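Local coordinates for predicted protein (Acinetobacter sp. RUH2624, PDB 4MEA) that hydrolyses epoxides as a secreted Cif-type virulence factor built on the alpha/beta hydrolase fold, at residues 306-309 against 310-314. Sequence-based numbering, arbitrary orientation.
Sequences WMVE and ENAEG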
ATOM      1  N   TRP A 306       3.546 -11.531  15.234  1.00  7.81           N
ATOM      2  CA  TRP A 306       4.637 -12.502  15.310  1.00  8.38           C
ATOM      3  C   TRP A 306       4.451 -13.331  16.578  1.00 16.39           C
ATOM      4  O   TRP A 306       5.173 -13.166  17.565  1.00 12.39           O
ATOM      5  CB  TRP A 306       5.986 -11.771  15.281  1.00  6.58           C
ATOM      6  CG  TRP A 306       5.984 -10.665  14.260  1.00  7.29           C
ATOM      7  CD1 TRP A 306       5.953  -9.323  14.500  1.00 12.25           C
ATOM      8  CD2 TRP A 306       5.973 -10.818  12.834  1.00 14.58           C
ATOM      9  NE1 TRP A 306       5.938  -8.628  13.313  1.00 11.99           N
ATOM     10  CE2 TRP A 306       5.949  -9.522  12.274  1.00 14.06           C
ATOM     11  CE3 TRP A 306       5.980 -11.927  11.975  1.00 12.74           C
ATOM     12  CZ2 TRP A 306       5.939  -9.300  10.896  1.00  7.13           C
ATOM     13  CZ3 TRP A 306       5.968 -11.705  10.593  1.00  9.61           C
ATOM     14  CH2 TRP A 306       5.944 -10.400  10.072  1.00  8.00           C
ATOM     15  N   MET A 307       3.477 -14.237  16.525  1.00  7.49           N
ATOM     16  CA  MET A 307       2.851 -14.763  17.732  1.00  8.05           C
ATOM     17  C   MET A 307       3.753 -15.634  18.596  1.00 13.01           C
ATOM     18  O   MET A 307       3.649 -15.600  19.817  1.00 11.70           O
ATOM     19  CB  MET A 307       1.566 -15.507  17.379  1.00 10.44           C
ATOM     20  CG  MET A 307       0.522 -14.628  16.683  1.00 14.40           C
ATOM     21  SD  MET A 307      -0.941 -15.581  16.233  1.00 12.79           S
ATOM     22  CE  MET A 307      -1.563 -16.059  17.842  1.00 11.27           C
ATOM     23  N   VAL A 308       4.629 -16.413  17.967  1.00 13.07           N
ATOM     24  CA  VAL A 308       5.570 -17.240  18.713  1.00  6.45           C
ATOM     25  C   VAL A 308       6.724 -16.413  19.321  1.00 12.89           C
ATOM     26  O   VAL A 308       7.127 -16.650  20.466  1.00 14.19           O
ATOM     27  CB  VAL A 308       6.105 -18.408  17.850  1.00 10.39           C
ATOM     28  CG1 VAL A 308       7.132 -19.227  18.624  1.00 14.81           C
ATOM     29  CG2 VAL A 308       4.935 -19.287  17.397  1.00  6.29           C
ATOM     30  N   GLU A 309       7.239 -15.436  18.579  1.00  7.78           N
ATOM     31  CA  GLU A 309       8.226 -14.511  19.151  1.00 11.35           C
ATOM     32  C   GLU A 309       7.665 -13.803  20.396  1.00 19.50           C
ATOM     33  O   GLU A 309       8.327 -13.725  21.424  1.00 11.10           O
ATOM     34  CB  GLU A 309       8.677 -13.454  18.128  1.00 12.47           C
ATOM     35  CG  GLU A 309       9.497 -13.973  16.944  1.00 10.80           C
ATOM     36  CD  GLU A 309      10.969 -14.205  17.282  1.00 14.96           C
ATOM     37  OE1 GLU A 309      11.767 -14.405  16.336  1.00 14.80           O
ATOM     38  OE2 GLU A 309      11.326 -14.188  18.485  1.00 16.29           O
ATOM     39  N   GLU A 310       6.434 -13.305  20.300  1.00 13.24           N
ATOM     40  CA  GLU A 310       5.856 -12.452  21.347  1.00  9.17           C
ATOM     41  C   GLU A 310       5.139 -13.199  22.481  1.00 11.48           C
ATOM     42  O   GLU A 310       4.962 -12.664  23.577  1.00 13.15           O
ATOM     43  CB  GLU A 310       4.887 -11.455  20.722  1.00 10.47           C
ATOM     44  CG  GLU A 310       5.431 -10.707  19.523  1.00  8.17           C
ATOM     45  CD  GLU A 310       4.413  -9.745  18.963  1.00 12.88           C
ATOM     46  OE1 GLU A 310       3.823  -8.993  19.766  1.00 16.65           O
ATOM     47  OE2 GLU A 310       4.179  -9.756  17.730  1.00 10.84           O
ATOM     48  N   ASN A 311       4.715 -14.426  22.225  1.00 11.77           N
ATOM     49  CA  ASN A 311       3.864 -15.121  23.185  1.00 12.98           C
ATOM     50  C   ASN A 311       3.888 -16.621  22.918  1.00 13.19           C
ATOM     51  O   ASN A 311       2.858 -17.234  22.644  1.00 17.64           O
ATOM     52  CB  ASN A 311       2.435 -14.557  23.122  1.00 12.52           C
ATOM     53  CG  ASN A 311       1.577 -14.970  24.316  1.00 14.45           C
ATOM     54  OD1 ASN A 311       2.028 -15.703  25.194  1.00 15.55           O
ATOM     55  ND2 ASN A 311       0.330 -14.485  24.353  1.00 11.86           N
ATOM     56  N   ALA A 312       5.087 -17.193  22.977  1.00 12.45           N
ATOM     57  CA  ALA A 312       5.280 -18.618  22.787  1.00 11.20           C
ATOM     58  C   ALA A 312       4.390 -19.414  23.738  1.00 14.70           C
ATOM     59  O   ALA A 312       3.822 -20.435  23.359  1.00 15.35           O
ATOM     60  CB  ALA A 312       6.752 -18.981  22.992  1.00 14.29           C
ATOM     61  N   GLU A 313       4.260 -18.932  24.972  1.00  9.15           N
ATOM     62  CA  GLU A 313       3.429 -19.602  25.967  1.00 13.09           C
ATOM     63  C   GLU A 313       1.976 -19.662  25.533  1.00 11.35           C
ATOM     64  O   GLU A 313       1.329 -20.699  25.662  1.00 16.38           O
ATOM     65  CB  GLU A 313       3.527 -18.901  27.330  1.00 16.42           C
ATOM     66  CG  GLU A 313       2.491 -19.362  28.354  1.00 24.13           C
ATOM     67  CD  GLU A 313       2.756 -20.770  28.879  1.00 38.82           C
ATOM     68  OE1 GLU A 313       3.784 -21.380  28.494  1.00 35.41           O
ATOM     69  OE2 GLU A 313       1.934 -21.267  29.683  1.00 43.78           O
ATOM     70  N   GLY A 314       1.470 -18.531  25.042  1.00 13.37           N
ATOM     71  CA  GLY A 314       0.091 -18.422  24.606  1.00 16.82           C
ATOM     72  C   GLY A 314      -0.189 -19.317  23.417  1.00 14.09           C
ATOM     73  O   GLY A 314      -1.265 -19.908  23.323  1.00 16.20           O
TER
HETATM   74  O   HOH W   1       7.497 -15.572  23.704  1.00 17.53           O
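Glu310 reaches back along the first helical turn to Trp306, and its CB, CG and OE2 all bear on that residue, while OE1 turns to other partners. Glu310 CB lies 3.6 Å from Trp306 O, and Glu310 CG comes closer to Trp306 O, at 3.2 Å. With chi2 at 180° the chain runs straight on past CG, which carries the carboxylate to the backbone N of Trp306. Glu310 OE2 accepts from Trp306 N at 3.1 Å, on its anti side and 25° out of the carboxylate plane; the N-H...O angle of 135° marks a bent bond. Glu310 OE2 also sits 3.7 Å from Trp306 CD1. OE1 takes hydrogen bonds from the backbone N of Gly213, Lys214 and Gly304, so four amides hold the buried carboxylate and would probably favour its ionised form. Glu310 N closes the turn on Trp306 O at 3.0 Å. The next bond, Asn311 N to Met307 O, is weak, and a water bridges Glu309 O to Ala312 N. The helix is kinked where the N of Glu313 and Gly314 lacks a bond to the preceding turn; Asn311 OD1 accepts from Gly314 N (2.9 Å), an Asx motif. Trp306 occupies the N-cap position just before helix 307-323, the last of this alpha/beta hydrolase fold, which follows strand 295-300.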